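Local atomic coordinates of uncharacterized protein (Trypanosoma cruzi, PDB entry 6XYB), a protein that is of unknown function but belongs to a kinetoplastid-specific family, is probably a paraflagellar rod component, and binds metal ions in its crystal. Residues P5-S10 with E91-R96; I18-S23 with V52-Y57. All coordinates share one frame; numbering follows the deposited sequence. Where two conformers were deposited one is given.

Overall arrangement
From the N terminus the chain runs out along strand 6-13 and returns along its antiparallel neighbour, strand 17-21. It then passes through helix 27-36 to strand 55-57, outermost on one side of the sheet within this chain, where contact 2 closes a loop of 28 residues. Strand 62-66 fills the gap between 17-21 and 55-57, helix 74-90 follows, and strand 93-103 is the outermost strand on the other side, where contact 1 closes a larger loop of 80 residues; contact 2 lies wholly within it. Each contact spans an intervening strand, 108-117 in contact 1 and 62-66 in contact 2. The two meet where strands 6-13 and 17-21 pair, with Ser10 N 2.8 Å from Thr19 O.

Contact 1: residues P5-S10 with E91-R96; sequences PNLCVS and EGWNLR. With K (potassium ion), chain F.
Leu7 lays one methyl over the indole of Trp93: its CD2 sits 3.9 Å from the centroid of the five-membered ring and only 9° off the ring normal, a CH-pi contact over one face. With CG anti to the backbone N (chi1 180°), Leu7 carries its CD2 branch over the five-membered ring, while its CB lies 4.1 Å from Trp93 CE3 on the benzene part. Leucine suits this place because its CB and one methyl together reach both rings of the indole. The far corner of the indole meets backbone instead: Pro5 O lies 3.4 Å from Trp93 CZ3, at the ring edge and near its plane. That carbonyl oxygen is buried here without a hydrogen-bonding partner. Gly92 adopts positive phi, which favours glycine, as the C-prime residue of a Schellman motif ending helix 74-90 just before the tryptophan. Farther along, Arg96 O binds a potassium ion at 2.7 Å, an ion shared with Arg96 O of the three other subunits. Strand 108-117 lies between the two strands in the sheet, its Arg117 making a cation-pi contact with Trp93, while Leu88 of helix 74-90 packs against both Leu7 and Trp93.

Contact 2: residues I18-S23 with V52-Y57; sequences ITMLGS and VKFLFY
The phenyl ring of Phe54 takes the methyl end of Met20 on one face: CE stands 3.7 Å from the ring centroid, 16° off the normal, and is displaced somewhat toward the rim, with Phe54 CZ its nearest ring atom at 3.6 Å. Ile18 O approaches the same ring obliquely, 3.7 Å from Phe54 CE1, and the CG2 methyl of Ile18 lies 4.0 Å from Phe54 CZ. Ile18 thus meets the ring at its outer end, CE1 and CZ, whereas the methionine methyl lies over the face.

The thioether of Met20 is bent at its last torsion (chi3 -66°), which turns the terminal methyl over the ring while the sulfur stays nearer the rim. SD is 4.5 Å from the ring centroid and 38° off the normal, an oblique Met-aromatic contact that accompanies the CH-pi contact of CE. An unbranched, flexible methionine can bend at its thioether and lay its methyl on the flat ring, and the beta-branched isoleucine suits the strand and presents a methyl close to its backbone.

These residues belong to the layer between the antiparallel sheet and helix 27-36. Strand 62-66 separates 17-21 from 55-57 in strand order, and Phe54 reaches past this intervening strand, touching its Trp63 and Met65. Phenylalanine suits the place as a flat, apolar, buried ring long enough to meet strand 17-21 from there. Ile18 and Met20, two apart on their strand, both point toward Phe54 and also pack on Val9 of strand 6-13. On the helix, Val30 meets both Met20 and Phe54, Leu33 adds to the cover of Met20, and Glu34 OE2 accepts a hydrogen bond from Phe54 N.

Contact 1: residues P5-S10 with E91-R96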
loop_
_atom_site.group_PDB
_atom_site.type_symbol
_atom_site.label_atom_id
_atom_site.label_comp_id
_atom_site.label_asym_id
_atom_site.label_seq_id
_atom_site.Cartn_x
_atom_site.Cartn_y
_atom_site.Cartn_z
ATOM N N PRO C 5 1.288 -8.290 -19.121
ATOM C CA PRO C 5 2.267 -7.432 -18.487
ATOM C C PRO C 5 1.550 -6.678 -17.358
ATOM O O PRO C 5 0.283 -6.665 -17.267
ATOM C CB PRO C 5 2.709 -6.485 -19.614
ATOM C CG PRO C 5 2.256 -7.157 -20.867
ATOM C CD PRO C 5 0.957 -7.804 -20.461
ATOM N N ASN C 6 2.355 -5.963 -16.612
ATOM C CA ASN C 6 1.891 -5.144 -15.475
ATOM C C ASN C 6 2.319 -3.700 -15.784
ATOM O O ASN C 6 3.137 -3.454 -16.686
ATOM C CB ASN C 6 2.495 -5.651 -14.157
ATOM C CG ASN C 6 1.865 -6.931 -13.646
ATOM O OD1 ASN C 6 0.995 -6.896 -12.802
ATOM N ND2 ASN C 6 2.274 -8.063 -14.171
ATOM N N LEU C 7 1.857 -2.772 -14.980
ATOM C CA LEU C 7 2.165 -1.352 -15.119
ATOM C C LEU C 7 2.498 -0.839 -13.739
ATOM O O LEU C 7 1.873 -1.247 -12.742
ATOM C CB LEU C 7 0.931 -0.632 -15.720
ATOM C CG LEU C 7 0.874 0.850 -16.000
ATOM C CD1 LEU C 7 1.948 1.280 -16.915
ATOM C CD2 LEU C 7 -0.496 1.092 -16.598
ATOM N N CYS C 8 3.494 0.026 -13.668
ATOM C CA CYS C 8 3.834 0.754 -12.435
ATOM C C CYS C 8 3.744 2.240 -12.734
ATOM O O CYS C 8 4.448 2.706 -13.684
ATOM C CB CYS C 8 5.221 0.397 -11.906
ATOM S SG CYS C 8 5.744 1.420 -10.489
ATOM N N VAL C 9 2.947 2.970 -11.961
ATOM C CA VAL C 9 2.933 4.429 -12.070
ATOM C C VAL C 9 3.506 4.963 -10.753
ATOM O O VAL C 9 3.120 4.525 -9.656
ATOM C CB VAL C 9 1.541 4.983 -12.285
ATOM C CG1 VAL C 9 1.515 6.510 -12.315
ATOM C CG2 VAL C 9 0.926 4.468 -13.552
ATOM N N SER C 10 4.458 5.883 -10.868
ATOM C CA SER C 10 5.033 6.464 -9.658
ATOM C C SER C 10 4.806 7.967 -9.712
ATOM O O SER C 10 4.953 8.546 -10.793
ATOM C CB SER C 10 6.502 6.123 -9.543
ATOM O OG SER C 10 7.038 6.501 -8.297
ATOM N N GLU C 91 -9.068 1.896 -19.532
ATOM C CA GLU C 91 -8.123 1.337 -20.529
ATOM C C GLU C 91 -7.754 -0.124 -20.232
ATOM O O GLU C 91 -6.880 -0.601 -20.923
ATOM C CB GLU C 91 -6.872 2.225 -20.534
ATOM C CG GLU C 91 -7.171 3.580 -21.145
ATOM C CD GLU C 91 -7.317 3.553 -22.672
ATOM O OE1 GLU C 91 -6.333 3.206 -23.409
ATOM O OE2 GLU C 91 -8.409 3.882 -23.126
ATOM N N GLY C 92 -8.392 -0.772 -19.257
ATOM C CA GLY C 92 -8.276 -2.211 -19.000
ATOM C C GLY C 92 -7.176 -2.525 -18.009
ATOM O O GLY C 92 -6.747 -3.683 -17.956
ATOM N N TRP C 93 -6.750 -1.537 -17.226
ATOM C CA TRP C 93 -5.687 -1.711 -16.210
ATOM C C TRP C 93 -6.319 -1.574 -14.809
ATOM O O TRP C 93 -6.804 -0.462 -14.460
ATOM C CB TRP C 93 -4.587 -0.686 -16.385
ATOM C CG TRP C 93 -3.749 -0.844 -17.620
ATOM C CD1 TRP C 93 -3.799 -0.068 -18.739
ATOM C CD2 TRP C 93 -2.733 -1.828 -17.871
ATOM N NE1 TRP C 93 -2.880 -0.520 -19.686
ATOM C CE2 TRP C 93 -2.187 -1.584 -19.147
ATOM C CE3 TRP C 93 -2.200 -2.839 -17.065
ATOM C CZ2 TRP C 93 -1.176 -2.381 -19.682
ATOM C CZ3 TRP C 93 -1.227 -3.648 -17.609
ATOM C CH2 TRP C 93 -0.687 -3.378 -18.853
ATOM N N ASN C 94 -6.168 -2.643 -14.040
ATOM C CA ASN C 94 -6.854 -2.822 -12.743
ATOM C C ASN C 94 -5.832 -2.577 -11.617
ATOM O O ASN C 94 -4.744 -3.098 -11.678
ATOM C CB ASN C 94 -7.512 -4.195 -12.601
ATOM C CG ASN C 94 -8.593 -4.432 -13.637
ATOM O OD1 ASN C 94 -8.533 -5.385 -14.401
ATOM N ND2 ASN C 94 -9.514 -3.500 -13.770
ATOM N N LEU C 95 -6.209 -1.754 -10.652
ATOM C CA LEU C 95 -5.299 -1.413 -9.524
ATOM C C LEU C 95 -5.182 -2.605 -8.606
ATOM O O LEU C 95 -6.238 -3.147 -8.197
ATOM C CB LEU C 95 -5.852 -0.235 -8.758
ATOM C CG LEU C 95 -5.040 0.197 -7.531
ATOM C CD1 LEU C 95 -3.692 0.727 -7.917
ATOM C CD2 LEU C 95 -5.844 1.217 -6.735
ATOM N N ARG C 96 -3.940 -3.002 -8.336
ATOM C CA ARG C 96 -3.660 -4.162 -7.494
ATOM C C ARG C 96 -3.011 -3.770 -6.168
ATOM O O ARG C 96 -3.287 -4.444 -5.161
ATOM C CB ARG C 96 -2.762 -5.160 -8.220
ATOM C CG ARG C 96 -3.403 -5.680 -9.500
ATOM C CD ARG C 96 -4.659 -6.497 -9.296
ATOM N NE ARG C 96 -4.068 -7.657 -8.720
ATOM C CZ ARG C 96 -3.771 -8.798 -9.328
ATOM N NH1 ARG C 96 -4.095 -9.045 -10.589
ATOM N NH2 ARG C 96 -3.105 -9.698 -8.629
HETATM K K K F . -4.679 -4.784 -2.911
HETATM O O HOH W 1 -6.837 -4.490 -5.455
#

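Contact 2: residues I18-S23 with V52-Y57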
loop_
_atom_site.group_PDB
_atom_site.type_symbol
_atom_site.label_atom_id
_atom_site.label_comp_id
_atom_site.label_asym_id
_atom_site.label_seq_id
_atom_site.Cartn_x
_atom_site.Cartn_y
_atom_site.Cartn_z
ATOM N N ILE C 18 5.356 12.575 -12.603
ATOM C CA ILE C 18 4.649 11.293 -12.761
ATOM C C ILE C 18 5.422 10.469 -13.799
ATOM O O ILE C 18 5.706 10.936 -14.903
ATOM C CB ILE C 18 3.194 11.488 -13.208
ATOM C CG1 ILE C 18 2.409 12.332 -12.203
ATOM C CG2 ILE C 18 2.561 10.117 -13.488
ATOM C CD1 ILE C 18 1.199 12.979 -12.772
ATOM N N THR C 19 5.775 9.232 -13.456
ATOM C CA THR C 19 6.457 8.289 -14.351
ATOM C C THR C 19 5.596 7.031 -14.511
ATOM O O THR C 19 5.001 6.579 -13.524
ATOM C CB THR C 19 7.852 7.966 -13.835
ATOM O OG1 THR C 19 7.853 7.610 -12.464
ATOM C CG2 THR C 19 8.811 9.112 -13.983
ATOM N N MET C 20 5.598 6.465 -15.706
ATOM C CA MET C 20 4.816 5.269 -16.022
ATOM C C MET C 20 5.716 4.259 -16.691
ATOM O O MET C 20 6.342 4.599 -17.699
ATOM C CB MET C 20 3.647 5.661 -16.937
ATOM C CG MET C 20 2.837 6.802 -16.387
ATOM S SD MET C 20 1.207 6.954 -17.067
ATOM C CE MET C 20 1.545 7.372 -18.708
ATOM N N LEU C 21 5.801 3.056 -16.120
ATOM C CA LEU C 21 6.619 1.933 -16.639
ATOM C C LEU C 21 5.713 0.773 -16.957
ATOM O O LEU C 21 4.811 0.502 -16.249
ATOM C CB LEU C 21 7.615 1.471 -15.584
ATOM C CG LEU C 21 8.805 2.341 -15.249
ATOM C CD1 LEU C 21 8.362 3.501 -14.391
ATOM C CD2 LEU C 21 9.859 1.474 -14.551
ATOM N N GLY C 22 6.024 0.077 -18.036
ATOM C CA GLY C 22 5.263 -1.092 -18.478
ATOM C C GLY C 22 5.377 -1.279 -19.979
ATOM O O GLY C 22 5.024 -0.329 -20.680
ATOM N N SER C 23 5.860 -2.436 -20.447
ATOM C CA SER C 23 6.113 -2.760 -21.883
ATOM C C SER C 23 4.834 -2.584 -22.701
ATOM O O SER C 23 4.931 -2.150 -23.877
ATOM C CB SER C 23 6.673 -4.163 -22.081
ATOM O OG SER C 23 5.969 -5.146 -21.319
ATOM N N VAL C 52 0.810 20.298 -20.614
ATOM C CA VAL C 52 2.034 19.484 -20.378
ATOM C C VAL C 52 1.829 18.074 -20.941
ATOM O O VAL C 52 0.672 17.613 -21.102
ATOM C CB VAL C 52 2.450 19.403 -18.900
ATOM C CG1 VAL C 52 2.947 20.740 -18.361
ATOM C CG2 VAL C 52 1.323 18.838 -18.070
ATOM N N LYS C 53 2.948 17.453 -21.300
ATOM C CA LYS C 53 2.975 16.191 -22.069
ATOM C C LYS C 53 3.820 15.164 -21.317
ATOM O O LYS C 53 4.762 15.509 -20.585
ATOM C CB LYS C 53 3.630 16.391 -23.441
ATOM C CG LYS C 53 3.035 17.465 -24.321
ATOM C CD LYS C 53 3.494 17.264 -25.734
ATOM C CE LYS C 53 2.347 17.150 -26.722
ATOM N NZ LYS C 53 1.617 15.867 -26.564
ATOM N N PHE C 54 3.512 13.904 -21.517
ATOM C CA PHE C 54 4.453 12.828 -21.229
ATOM C C PHE C 54 5.510 12.750 -22.320
ATOM O O PHE C 54 5.162 12.757 -23.524
ATOM C CB PHE C 54 3.672 11.510 -21.158
ATOM C CG PHE C 54 2.977 11.258 -19.849
ATOM C CD1 PHE C 54 3.696 10.819 -18.745
ATOM C CD2 PHE C 54 1.625 11.396 -19.733
ATOM C CE1 PHE C 54 3.097 10.525 -17.530
ATOM C CE2 PHE C 54 1.013 11.107 -18.530
ATOM C CZ PHE C 54 1.749 10.735 -17.407
ATOM N N LEU C 55 6.760 12.650 -21.880
ATOM C CA LEU C 55 7.930 12.362 -22.723
ATOM C C LEU C 55 8.452 10.951 -22.482
ATOM O O LEU C 55 8.453 10.503 -21.348
ATOM C CB LEU C 55 9.042 13.380 -22.480
ATOM C CG LEU C 55 8.704 14.856 -22.744
ATOM C CD1 LEU C 55 9.959 15.725 -22.642
ATOM C CD2 LEU C 55 8.040 15.090 -24.092
ATOM N N PHE C 56 8.883 10.297 -23.576
ATOM C CA PHE C 56 9.423 8.926 -23.516
ATOM C C PHE C 56 10.926 8.946 -23.309
ATOM O O PHE C 56 11.659 9.607 -24.047
ATOM C CB PHE C 56 9.055 8.133 -24.752
ATOM C CG PHE C 56 9.569 6.732 -24.712
ATOM C CD1 PHE C 56 8.879 5.771 -23.989
ATOM C CD2 PHE C 56 10.720 6.385 -25.399
ATOM C CE1 PHE C 56 9.317 4.465 -23.995
ATOM C CE2 PHE C 56 11.181 5.078 -25.352
ATOM C CZ PHE C 56 10.465 4.124 -24.668
ATOM N N TYR C 57 11.403 8.077 -22.421
ATOM C CA TYR C 57 12.841 7.768 -22.252
ATOM C C TYR C 57 13.093 6.269 -22.130
ATOM O O TYR C 57 12.345 5.555 -21.518
ATOM C CB TYR C 57 13.355 8.411 -20.967
ATOM C CG TYR C 57 13.283 9.925 -20.878
ATOM C CD1 TYR C 57 12.159 10.621 -20.459
ATOM C CD2 TYR C 57 14.417 10.685 -21.199
ATOM C CE1 TYR C 57 12.173 12.000 -20.303
ATOM C CE2 TYR C 57 14.456 12.064 -21.063
ATOM C CZ TYR C 57 13.308 12.730 -20.679
ATOM O OH TYR C 57 13.396 14.086 -20.593
#